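Local structure of 6-aminohexanoate-cyclic-dimer hydrolase (Arthrobacter sp., 3A2Q) at residues A30-V35 against V113-T118; Q36-E41 against V158-S163; G304-L309 against M421-V426. The protein hydrolyses the cyclic dimer of 6-aminohexanoate, a by-product of nylon-6, to the linear dimer, without acting on linear 6-aminohexanoate oligomers. The protein carries 1 engineered substitution. All coordinates share one frame; numbering follows the deposited sequence.

Contact 1: residues A30-V35 against V113-T118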
ATOM      1  N   ALA A  30      14.543  -3.205  21.846  1.00 43.60           N
ATOM      2  CA  ALA A  30      13.244  -3.685  22.296  1.00 42.60           C
ATOM      3  C   ALA A  30      12.433  -4.077  21.065  1.00 43.15           C
ATOM      4  O   ALA A  30      11.644  -5.024  21.100  1.00 44.15           O
ATOM      5  CB  ALA A  30      12.519  -2.596  23.080  1.00 39.51           C
ATOM      6  N   THR A  31      12.642  -3.345  19.974  1.00 40.38           N
ATOM      7  CA  THR A  31      11.941  -3.612  18.724  1.00 39.47           C
ATOM      8  C   THR A  31      12.498  -4.861  18.041  1.00 38.91           C
ATOM      9  O   THR A  31      11.740  -5.695  17.544  1.00 38.84           O
ATOM     10  CB  THR A  31      12.049  -2.407  17.762  1.00 39.56           C
ATOM     11  OG1 THR A  31      11.469  -1.249  18.380  1.00 38.22           O
ATOM     12  CG2 THR A  31      11.323  -2.697  16.459  1.00 38.86           C
ATOM     13  N   ILE A  32      13.823  -4.993  18.022  1.00 38.69           N
ATOM     14  CA  ILE A  32      14.460  -6.154  17.405  1.00 41.18           C
ATOM     15  C   ILE A  32      14.068  -7.440  18.136  1.00 41.88           C
ATOM     16  O   ILE A  32      13.802  -8.466  17.505  1.00 42.25           O
ATOM     17  CB  ILE A  32      16.004  -6.024  17.412  1.00 43.56           C
ATOM     18  CG1 ILE A  32      16.429  -4.817  16.573  1.00 43.08           C
ATOM     19  CG2 ILE A  32      16.638  -7.291  16.859  1.00 42.75           C
ATOM     20  CD1 ILE A  32      17.922  -4.574  16.552  1.00 43.60           C
ATOM     21  N   ALA A  33      14.032  -7.382  19.464  1.00 41.54           N
ATOM     22  CA  ALA A  33      13.667  -8.546  20.263  1.00 42.43           C
ATOM     23  C   ALA A  33      12.250  -8.974  19.900  1.00 42.79           C
ATOM     24  O   ALA A  33      11.980 -10.158  19.684  1.00 42.39           O
ATOM     25  CB  ALA A  33      13.749  -8.208  21.747  1.00 41.18           C
ATOM     26  N   HIS A  34      11.350  -7.997  19.831  1.00 41.53           N
ATOM     27  CA  HIS A  34       9.957  -8.253  19.493  1.00 39.83           C
ATOM     28  C   HIS A  34       9.857  -8.904  18.115  1.00 38.39           C
ATOM     29  O   HIS A  34       9.104  -9.859  17.921  1.00 39.36           O
ATOM     30  CB  HIS A  34       9.170  -6.941  19.519  1.00 38.88           C
ATOM     31  CG  HIS A  34       7.716  -7.100  19.202  1.00 41.32           C
ATOM     32  ND1 HIS A  34       6.872  -7.888  19.953  1.00 42.28           N
ATOM     33  CD2 HIS A  34       6.957  -6.572  18.214  1.00 40.30           C
ATOM     34  CE1 HIS A  34       5.655  -7.837  19.442  1.00 43.77           C
ATOM     35  NE2 HIS A  34       5.680  -7.046  18.386  1.00 44.08           N
ATOM     36  N   VAL A  35      10.624  -8.387  17.161  1.00 37.68           N
ATOM     37  CA  VAL A  35      10.627  -8.925  15.804  1.00 37.14           C
ATOM     38  C   VAL A  35      11.059 -10.392  15.810  1.00 38.56           C
ATOM     39  O   VAL A  35      10.426 -11.243  15.186  1.00 38.72           O
ATOM     40  CB  VAL A  35      11.586  -8.120  14.890  1.00 37.29           C
ATOM     41  CG1 VAL A  35      11.713  -8.789  13.536  1.00 36.37           C
ATOM     42  CG2 VAL A  35      11.068  -6.703  14.720  1.00 39.09           C
ATOM     43  N   VAL A 113      15.248   4.653  11.194  1.00 34.54           N
ATOM     44  CA  VAL A 113      16.304   3.661  10.997  1.00 33.52           C
ATOM     45  C   VAL A 113      15.736   2.463  10.232  1.00 34.88           C
ATOM     46  O   VAL A 113      14.691   1.925  10.595  1.00 35.29           O
ATOM     47  CB  VAL A 113      16.925   3.190  12.358  1.00 40.23           C
ATOM     48  CG1 VAL A 113      17.340   4.405  13.184  1.00 35.09           C
ATOM     49  CG2 VAL A 113      15.948   2.329  13.136  1.00 36.89           C
ATOM     50  N   LEU A 114      16.413   2.067   9.157  1.00 34.55           N
ATOM     51  CA  LEU A 114      15.960   0.947   8.339  1.00 34.60           C
ATOM     52  C   LEU A 114      16.142  -0.374   9.076  1.00 38.83           C
ATOM     53  O   LEU A 114      17.257  -0.884   9.191  1.00 38.27           O
ATOM     54  CB  LEU A 114      16.724   0.915   7.013  1.00 31.68           C
ATOM     55  CG  LEU A 114      16.287  -0.169   6.029  1.00 31.42           C
ATOM     56  CD1 LEU A 114      14.777  -0.102   5.842  1.00 30.76           C
ATOM     57  CD2 LEU A 114      17.007   0.018   4.699  1.00 33.30           C
ATOM     58  N   LEU A 115      15.032  -0.926   9.562  1.00 38.70           N
ATOM     59  CA  LEU A 115      15.042  -2.175  10.318  1.00 38.91           C
ATOM     60  C   LEU A 115      15.084  -3.434   9.461  1.00 38.70           C
ATOM     61  O   LEU A 115      15.587  -4.467   9.898  1.00 41.24           O
ATOM     62  CB  LEU A 115      13.817  -2.231  11.237  1.00 39.65           C
ATOM     63  CG  LEU A 115      13.760  -3.376  12.250  1.00 38.08           C
ATOM     64  CD1 LEU A 115      14.930  -3.246  13.225  1.00 36.59           C
ATOM     65  CD2 LEU A 115      12.434  -3.327  13.004  1.00 38.68           C
ATOM     66  N   GLY A 116      14.550  -3.356   8.247  1.00 37.99           N
ATOM     67  CA  GLY A 116      14.546  -4.517   7.376  1.00 35.73           C
ATOM     68  C   GLY A 116      13.561  -4.398   6.228  1.00 35.68           C
ATOM     69  O   GLY A 116      12.927  -3.358   6.053  1.00 34.65           O
ATOM     70  N   LYS A 117      13.440  -5.464   5.442  1.00 33.69           N
ATOM     71  CA  LYS A 117      12.530  -5.478   4.303  1.00 35.59           C
ATOM     72  C   LYS A 117      11.359  -6.440   4.508  1.00 36.38           C
ATOM     73  O   LYS A 117      11.497  -7.468   5.173  1.00 37.86           O
ATOM     74  CB  LYS A 117      13.280  -5.860   3.030  1.00 34.94           C
ATOM     75  CG  LYS A 117      14.347  -4.870   2.605  1.00 38.37           C
ATOM     76  CD  LYS A 117      14.845  -5.240   1.227  1.00 42.38           C
ATOM     77  CE  LYS A 117      15.712  -4.164   0.612  1.00 38.60           C
ATOM     78  NZ  LYS A 117      15.929  -4.479  -0.829  1.00 42.20           N
ATOM     79  N   THR A 118      10.215  -6.104   3.918  1.00 33.70           N
ATOM     80  CA  THR A 118       9.011  -6.919   4.051  1.00 31.01           C
ATOM     81  C   THR A 118       8.647  -7.732   2.815  1.00 32.22           C
ATOM     82  O   THR A 118       8.964  -7.359   1.685  1.00 33.14           O
ATOM     83  CB  THR A 118       7.816  -6.048   4.418  1.00 32.17           C
ATOM     84  OG1 THR A 118       7.725  -4.963   3.486  1.00 28.12           O
ATOM     85  CG2 THR A 118       7.979  -5.507   5.827  1.00 28.07           C
TER
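Leu115 inserts both of its methyls among Thr31, Ile32 and Val35 of helix 24-42; Thr31 and Val35 point toward the strand, and Ile32 flanks the leucine. Leu115 CD2 reaches Thr31 CG2 at 3.7 Å and also meets Val35 CG2, at 4.0 Å. On the other branch, Leu115 CD1 lies 4.0 Å from Ile32 CG1. The leucine and Val35 side chains run past one another in opposing directions. In Thr31 a chi1 of -60° divides the work of the branches: CG2 faces the leucine, while OG1 sits beside the backbone N and hydrogen-bonds to Leu27 O one turn back in the helix. Leu115 itself is held by backbone hydrogen bonds with Leu49 and Tyr69, so its stem is fixed within the sheet. Phe50 of helix 50-59 joins the cluster, touching Ile32, Val35 and Leu115. The axes of the helix and strand segments pass 10.8 Å apart at only 14° from parallel, the layered packing of helix on sheet expected of an alpha/beta fold. With every touching residue buried and the one hydroxyl satisfied by its own helix, the joint is apolar and depends on the fit of branched side chains rather than on directional bonds.

Contact 2: residues Q36-E41 against V158-S163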
ATOM      1  N   GLN A  36      12.142 -10.681  16.523  1.00 40.85           N
ATOM      2  CA  GLN A  36      12.664 -12.043  16.606  1.00 41.10           C
ATOM      3  C   GLN A  36      11.658 -13.034  17.186  1.00 40.70           C
ATOM      4  O   GLN A  36      11.612 -14.197  16.779  1.00 42.18           O
ATOM      5  CB  GLN A  36      13.933 -12.054  17.456  1.00 40.24           C
ATOM      6  CG  GLN A  36      15.042 -11.182  16.902  1.00 40.54           C
ATOM      7  CD  GLN A  36      16.303 -11.259  17.731  1.00 45.53           C
ATOM      8  OE1 GLN A  36      16.300 -10.939  18.921  1.00 44.69           O
ATOM      9  NE2 GLN A  36      17.393 -11.687  17.104  1.00 48.66           N
ATOM     10  N   ALA A  37      10.851 -12.567  18.130  1.00 40.59           N
ATOM     11  CA  ALA A  37       9.854 -13.406  18.785  1.00 40.46           C
ATOM     12  C   ALA A  37       8.561 -13.612  17.998  1.00 42.33           C
ATOM     13  O   ALA A  37       8.060 -14.734  17.888  1.00 39.04           O
ATOM     14  CB  ALA A  37       9.526 -12.825  20.155  1.00 38.94           C
ATOM     15  N   VAL A  38       8.029 -12.524  17.448  1.00 41.76           N
ATOM     16  CA  VAL A  38       6.769 -12.563  16.712  1.00 40.66           C
ATOM     17  C   VAL A  38       6.846 -12.833  15.210  1.00 38.33           C
ATOM     18  O   VAL A  38       6.008 -13.556  14.669  1.00 35.65           O
ATOM     19  CB  VAL A  38       5.985 -11.242  16.940  1.00 44.13           C
ATOM     20  CG1 VAL A  38       4.798 -11.153  15.999  1.00 47.76           C
ATOM     21  CG2 VAL A  38       5.515 -11.175  18.382  1.00 46.33           C
ATOM     22  N   ASN A  39       7.843 -12.265  14.537  1.00 35.86           N
ATOM     23  CA  ASN A  39       7.965 -12.450  13.094  1.00 37.35           C
ATOM     24  C   ASN A  39       7.982 -13.893  12.599  1.00 39.49           C
ATOM     25  O   ASN A  39       7.475 -14.182  11.514  1.00 41.49           O
ATOM     26  CB  ASN A  39       9.200 -11.730  12.559  1.00 37.91           C
ATOM     27  CG  ASN A  39       9.220 -11.676  11.051  1.00 42.33           C
ATOM     28  OD1 ASN A  39       8.296 -11.149  10.426  1.00 42.16           O
ATOM     29  ND2 ASN A  39      10.268 -12.224  10.452  1.00 38.85           N
ATOM     30  N   PRO A  40       8.572 -14.822  13.369  1.00 40.74           N
ATOM     31  CA  PRO A  40       8.577 -16.205  12.878  1.00 39.80           C
ATOM     32  C   PRO A  40       7.173 -16.730  12.588  1.00 39.79           C
ATOM     33  O   PRO A  40       6.973 -17.532  11.676  1.00 40.98           O
ATOM     34  CB  PRO A  40       9.263 -16.974  14.006  1.00 44.07           C
ATOM     35  CG  PRO A  40      10.157 -15.944  14.638  1.00 46.07           C
ATOM     36  CD  PRO A  40       9.301 -14.706  14.646  1.00 41.01           C
ATOM     37  N   GLU A  41       6.196 -16.261  13.354  1.00 39.78           N
ATOM     38  CA  GLU A  41       4.820 -16.705  13.172  1.00 39.10           C
ATOM     39  C   GLU A  41       4.099 -16.106  11.965  1.00 36.97           C
ATOM     40  O   GLU A  41       3.193 -16.728  11.414  1.00 36.65           O
ATOM     41  CB  GLU A  41       4.003 -16.417  14.430  1.00 43.32           C
ATOM     42  CG  GLU A  41       4.485 -17.152  15.663  1.00 47.52           C
ATOM     43  CD  GLU A  41       3.468 -17.123  16.783  1.00 54.50           C
ATOM     44  OE1 GLU A  41       2.370 -17.694  16.603  1.00 56.62           O
ATOM     45  OE2 GLU A  41       3.762 -16.529  17.840  1.00 63.76           O
ATOM     46  N   VAL A 158       3.320  -3.757  10.562  1.00 29.81           N
ATOM     47  CA  VAL A 158       2.790  -2.654  11.351  1.00 26.09           C
ATOM     48  C   VAL A 158       1.663  -3.113  12.275  1.00 26.21           C
ATOM     49  O   VAL A 158       1.549  -2.648  13.405  1.00 26.32           O
ATOM     50  CB  VAL A 158       2.285  -1.510  10.432  1.00 27.61           C
ATOM     51  CG1 VAL A 158       1.649  -0.399  11.274  1.00 31.22           C
ATOM     52  CG2 VAL A 158       3.451  -0.956   9.622  1.00 24.67           C
ATOM     53  N   ALA A 159       0.843  -4.042  11.797  1.00 28.15           N
ATOM     54  CA  ALA A 159      -0.261  -4.554  12.597  1.00 27.58           C
ATOM     55  C   ALA A 159       0.257  -5.320  13.820  1.00 30.10           C
ATOM     56  O   ALA A 159      -0.400  -5.361  14.856  1.00 28.92           O
ATOM     57  CB  ALA A 159      -1.137  -5.458  11.747  1.00 26.85           C
ATOM     58  N   ALA A 160       1.438  -5.916  13.686  1.00 29.93           N
ATOM     59  CA  ALA A 160       2.049  -6.689  14.768  1.00 32.86           C
ATOM     60  C   ALA A 160       3.092  -5.892  15.543  1.00 33.58           C
ATOM     61  O   ALA A 160       3.849  -6.451  16.336  1.00 33.80           O
ATOM     62  CB  ALA A 160       2.678  -7.952  14.209  1.00 30.24           C
ATOM     63  N   ALA A 161       3.133  -4.587  15.300  1.00 32.66           N
ATOM     64  CA  ALA A 161       4.063  -3.693  15.979  1.00 32.27           C
ATOM     65  C   ALA A 161       5.548  -3.986  15.759  1.00 32.41           C
ATOM     66  O   ALA A 161       6.372  -3.699  16.628  1.00 32.40           O
ATOM     67  CB  ALA A 161       3.756  -3.668  17.472  1.00 35.07           C
ATOM     68  N   LEU A 162       5.899  -4.546  14.604  1.00 31.08           N
ATOM     69  CA  LEU A 162       7.303  -4.821  14.321  1.00 31.03           C
ATOM     70  C   LEU A 162       7.962  -3.483  13.975  1.00 34.33           C
ATOM     71  O   LEU A 162       9.187  -3.367  13.928  1.00 34.31           O
ATOM     72  CB  LEU A 162       7.442  -5.805  13.157  1.00 31.00           C
ATOM     73  CG  LEU A 162       6.614  -7.090  13.249  1.00 33.55           C
ATOM     74  CD1 LEU A 162       7.059  -8.053  12.157  1.00 32.18           C
ATOM     75  CD2 LEU A 162       6.782  -7.731  14.617  1.00 31.60           C
ATOM     76  N   SER A 163       7.118  -2.479  13.746  1.00 34.35           N
ATOM     77  CA  SER A 163       7.528  -1.111  13.428  1.00 33.94           C
ATOM     78  C   SER A 163       6.262  -0.262  13.445  1.00 34.56           C
ATOM     79  O   SER A 163       5.177  -0.758  13.141  1.00 33.21           O
ATOM     80  CB  SER A 163       8.184  -1.032  12.051  1.00 33.08           C
ATOM     81  OG  SER A 163       9.503  -1.543  12.083  1.00 38.14           O
TER
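Asn39 OD1 accepts a hydrogen bond from Val45 N and a weak one from Ala44 N, and it also rests 3.8 Å from Leu162 CD1. The amide thus joins the last part of helix 24-42 to the start of strand 45-48 and, with its oxygen, borders the leucine. Across from it, helix 152-159 ends in a Schellman motif: Ala161, with positive phi, is the C-prime residue, Ala161 N bonds to Val158 O at 3.1 Å, and Leu162 N bonds to Ala157 O. This reversal delivers Ala160 and Leu162 to the same partner helix. Val38 meets both through one methyl; its CG1, set anti to the backbone N (chi1 170°), lies 4.2 Å from Ala160 CB and equally far from Leu162 CD2. The two methyls of Leu162 are therefore divided, CD2 to the valine and CD1 to the asparagine, whose side chain crosses that of the leucine at about a right angle. His34 and Val35, one turn earlier in helix 24-42, also touch Leu162, while Leu483 of the C-terminal region packs on Val38. Beyond the leucine the chain leaves toward strand 165-170, and there Ser163 OG donates to Leu162 O at 2.6 Å, tilted 31° from the carbonyl plane.

Contact 3: residues G304-L309 against M421-V426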
ATOM      1  N   GLY A 304     -19.269   2.534 -12.135  1.00 25.43           N
ATOM      2  CA  GLY A 304     -20.137   1.459 -12.586  1.00 23.87           C
ATOM      3  C   GLY A 304     -19.552   0.742 -13.787  1.00 28.34           C
ATOM      4  O   GLY A 304     -20.124  -0.220 -14.301  1.00 26.69           O
ATOM      5  N   ASP A 305     -18.388   1.207 -14.226  1.00 28.64           N
ATOM      6  CA  ASP A 305     -17.715   0.636 -15.384  1.00 28.40           C
ATOM      7  C   ASP A 305     -16.295   0.207 -15.030  1.00 29.69           C
ATOM      8  O   ASP A 305     -15.549   0.948 -14.384  1.00 30.93           O
ATOM      9  CB  ASP A 305     -17.710   1.681 -16.515  1.00 31.55           C
ATOM     10  CG  ASP A 305     -16.872   1.266 -17.712  1.00 40.47           C
ATOM     11  OD1 ASP A 305     -17.012   0.120 -18.188  1.00 38.43           O
ATOM     12  OD2 ASP A 305     -16.077   2.103 -18.189  1.00 48.88           O
ATOM     13  N   ARG A 306     -15.929  -1.008 -15.418  1.00 26.60           N
ATOM     14  CA  ARG A 306     -14.580  -1.482 -15.148  1.00 26.33           C
ATOM     15  C   ARG A 306     -13.955  -1.974 -16.450  1.00 26.37           C
ATOM     16  O   ARG A 306     -13.038  -2.792 -16.443  1.00 27.70           O
ATOM     17  CB  ARG A 306     -14.575  -2.597 -14.095  1.00 23.74           C
ATOM     18  CG  ARG A 306     -13.289  -2.619 -13.270  1.00 20.28           C
ATOM     19  CD  ARG A 306     -13.196  -3.803 -12.338  1.00 22.48           C
ATOM     20  NE  ARG A 306     -14.303  -3.855 -11.385  1.00 27.02           N
ATOM     21  CZ  ARG A 306     -15.246  -4.792 -11.384  1.00 29.13           C
ATOM     22  NH1 ARG A 306     -15.219  -5.763 -12.287  1.00 27.99           N
ATOM     23  NH2 ARG A 306     -16.214  -4.760 -10.476  1.00 24.61           N
ATOM     24  N   SER A 307     -14.455  -1.455 -17.567  1.00 26.06           N
ATOM     25  CA  SER A 307     -13.946  -1.823 -18.889  1.00 30.05           C
ATOM     26  C   SER A 307     -12.452  -1.544 -18.997  1.00 29.71           C
ATOM     27  O   SER A 307     -11.717  -2.268 -19.665  1.00 28.35           O
ATOM     28  CB  SER A 307     -14.676  -1.031 -19.976  1.00 29.44           C
ATOM     29  OG  SER A 307     -16.049  -1.362 -20.006  1.00 39.44           O
ATOM     30  N   PHE A 308     -12.015  -0.486 -18.328  1.00 27.93           N
ATOM     31  CA  PHE A 308     -10.618  -0.074 -18.342  1.00 27.96           C
ATOM     32  C   PHE A 308      -9.658  -1.149 -17.848  1.00 29.05           C
ATOM     33  O   PHE A 308      -8.486  -1.165 -18.237  1.00 30.02           O
ATOM     34  CB  PHE A 308     -10.447   1.174 -17.469  1.00 27.35           C
ATOM     35  CG  PHE A 308     -10.567   0.901 -15.990  1.00 26.14           C
ATOM     36  CD1 PHE A 308      -9.468   0.461 -15.260  1.00 25.86           C
ATOM     37  CD2 PHE A 308     -11.783   1.062 -15.336  1.00 25.57           C
ATOM     38  CE1 PHE A 308      -9.577   0.182 -13.896  1.00 26.23           C
ATOM     39  CE2 PHE A 308     -11.905   0.788 -13.973  1.00 24.99           C
ATOM     40  CZ  PHE A 308     -10.800   0.347 -13.252  1.00 27.81           C
ATOM     41  N   LEU A 309     -10.140  -2.041 -16.985  1.00 27.54           N
ATOM     42  CA  LEU A 309      -9.272  -3.071 -16.435  1.00 28.83           C
ATOM     43  C   LEU A 309      -8.641  -3.944 -17.513  1.00 29.31           C
ATOM     44  O   LEU A 309      -7.532  -4.454 -17.333  1.00 27.84           O
ATOM     45  CB  LEU A 309     -10.031  -3.942 -15.427  1.00 28.99           C
ATOM     46  CG  LEU A 309      -9.140  -4.698 -14.431  1.00 29.04           C
ATOM     47  CD1 LEU A 309      -8.275  -3.709 -13.649  1.00 30.66           C
ATOM     48  CD2 LEU A 309     -10.000  -5.503 -13.478  1.00 30.75           C
ATOM     49  N   MET A 421     -10.904  -8.236  -4.117  1.00 23.77           N
ATOM     50  CA  MET A 421      -9.997  -7.586  -3.183  1.00 22.02           C
ATOM     51  C   MET A 421      -9.630  -6.184  -3.681  1.00 23.15           C
ATOM     52  O   MET A 421      -9.465  -5.261  -2.887  1.00 22.98           O
ATOM     53  CB  MET A 421      -8.706  -8.392  -3.033  1.00 24.56           C
ATOM     54  CG  MET A 421      -8.870  -9.793  -2.474  1.00 22.84           C
ATOM     55  SD  MET A 421      -9.503  -9.795  -0.806  1.00 28.77           S
ATOM     56  CE  MET A 421      -8.039  -9.298   0.109  1.00 29.74           C
ATOM     57  N   LEU A 422      -9.515  -6.028  -4.998  1.00 21.74           N
ATOM     58  CA  LEU A 422      -9.100  -4.748  -5.573  1.00 21.97           C
ATOM     59  C   LEU A 422     -10.111  -3.940  -6.391  1.00 22.61           C
ATOM     60  O   LEU A 422      -9.775  -2.863  -6.887  1.00 21.80           O
ATOM     61  CB  LEU A 422      -7.832  -4.970  -6.416  1.00 23.58           C
ATOM     62  CG  LEU A 422      -7.877  -6.045  -7.513  1.00 22.73           C
ATOM     63  CD1 LEU A 422      -8.781  -5.598  -8.652  1.00 24.13           C
ATOM     64  CD2 LEU A 422      -6.466  -6.304  -8.050  1.00 26.48           C
ATOM     65  N   ALA A 423     -11.341  -4.428  -6.523  1.00 22.88           N
ATOM     66  CA  ALA A 423     -12.342  -3.717  -7.322  1.00 21.78           C
ATOM     67  C   ALA A 423     -12.642  -2.287  -6.864  1.00 22.98           C
ATOM     68  O   ALA A 423     -12.904  -1.417  -7.693  1.00 22.25           O
ATOM     69  CB  ALA A 423     -13.637  -4.528  -7.385  1.00 22.60           C
ATOM     70  N   PHE A 424     -12.611  -2.042  -5.556  1.00 22.30           N
ATOM     71  CA  PHE A 424     -12.887  -0.700  -5.032  1.00 23.54           C
ATOM     72  C   PHE A 424     -11.630   0.161  -4.824  1.00 23.22           C
ATOM     73  O   PHE A 424     -11.729   1.319  -4.408  1.00 23.41           O
ATOM     74  CB  PHE A 424     -13.648  -0.795  -3.707  1.00 21.75           C
ATOM     75  CG  PHE A 424     -15.126  -1.064  -3.857  1.00 21.18           C
ATOM     76  CD1 PHE A 424     -15.653  -1.558  -5.050  1.00 22.73           C
ATOM     77  CD2 PHE A 424     -15.986  -0.858  -2.783  1.00 23.94           C
ATOM     78  CE1 PHE A 424     -17.013  -1.846  -5.168  1.00 25.09           C
ATOM     79  CE2 PHE A 424     -17.348  -1.142  -2.891  1.00 25.91           C
ATOM     80  CZ  PHE A 424     -17.861  -1.638  -4.087  1.00 25.38           C
ATOM     81  N   THR A 425     -10.450  -0.387  -5.107  1.00 21.76           N
ATOM     82  CA  THR A 425      -9.228   0.392  -4.935  1.00 21.39           C
ATOM     83  C   THR A 425      -8.582   0.776  -6.265  1.00 24.94           C
ATOM     84  O   THR A 425      -8.070   1.886  -6.421  1.00 21.81           O
ATOM     85  CB  THR A 425      -8.174  -0.360  -4.081  1.00 25.50           C
ATOM     86  OG1 THR A 425      -8.058  -1.712  -4.540  1.00 22.29           O
ATOM     87  CG2 THR A 425      -8.557  -0.349  -2.603  1.00 20.59           C
ATOM     88  N   VAL A 426      -8.624  -0.130  -7.235  1.00 22.42           N
ATOM     89  CA  VAL A 426      -7.989   0.125  -8.524  1.00 22.24           C
ATOM     90  C   VAL A 426      -8.472   1.355  -9.312  1.00 22.68           C
ATOM     91  O   VAL A 426      -7.681   1.981 -10.019  1.00 23.33           O
ATOM     92  CB  VAL A 426      -8.044  -1.147  -9.424  1.00 24.03           C
ATOM     93  CG1 VAL A 426      -9.436  -1.367  -9.956  1.00 26.81           C
ATOM     94  CG2 VAL A 426      -7.042  -1.024 -10.553  1.00 24.78           C
TER
HETATM   95  O   HOH W   1     -14.304  -1.520  -9.910  1.00 31.61           O
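The backbones run closest at Arg306 and Ala423, where the CA atoms lie 8.4 Å apart, and at Leu309 and Val426, and side chains and a bridging water span the distance between segments 304-309 and 421-426. Val426 takes two neighbours with its two branches. Val426 CG1 comes to the rim of the Phe308 ring, in its plane, at 4.0 Å from Phe308 CZ, the two side chains approaching from opposite directions. Val426 CG2, anti to the backbone N, meets Leu309 CD1 at 4.3 Å. One face of the Phe308 ring has Arg306 O above it, offset toward the rim, and Tyr369 meets the same ring with the planes at about 30°. Alongside this apolar cluster, Arg306 bends at chi3 (-59°) and brings its guanidinium obliquely against Ala423, with Arg306 NH2 4.0 Å from Ala423 CB. A water in the guanidinium plane accepts from Arg306 NE at 2.8 Å and donates to Ala423 O at 2.6 Å, bridging the segments. Arg306 NH1 makes a salt bridge with Asp270. Within segment 304-309, Asp305 OD1 forms an Asx turn with Ser307 N and takes Ser307 OG through its syn lone pair. The side chain of Val426 is about 7 Å from a bound 6-aminohexanoate, which is consistent with a position just behind the residues that line the ligand pocket. Its chemistry is divided: aliphatic and aromatic groups meet at Val426, whereas the Arg306 charge is probably offset by Asp270, while its NE is joined through water to Ala423 O.

Overall arrangement
From the N terminus, helix 24-42 supplies the first partner of both contact 1 and contact 2. Strand 113-118 returns to it first, closing a loop of 77 residues, and the end of helix 152-159 follows after 116; because the segments alternate, these two loops cross. The contacts touch each other, with His34 NE2 probably hydrogen-bonded to Ala160 O, and together they fasten helix 24-42 to one end of the mixed sheet. Contact 3 comes later in series, closing a loop of 111 residues between segments 304-309 and 421-426. It lies on the opposite side of the chain's centre, with its own centre about 35 Å from that of contact 1.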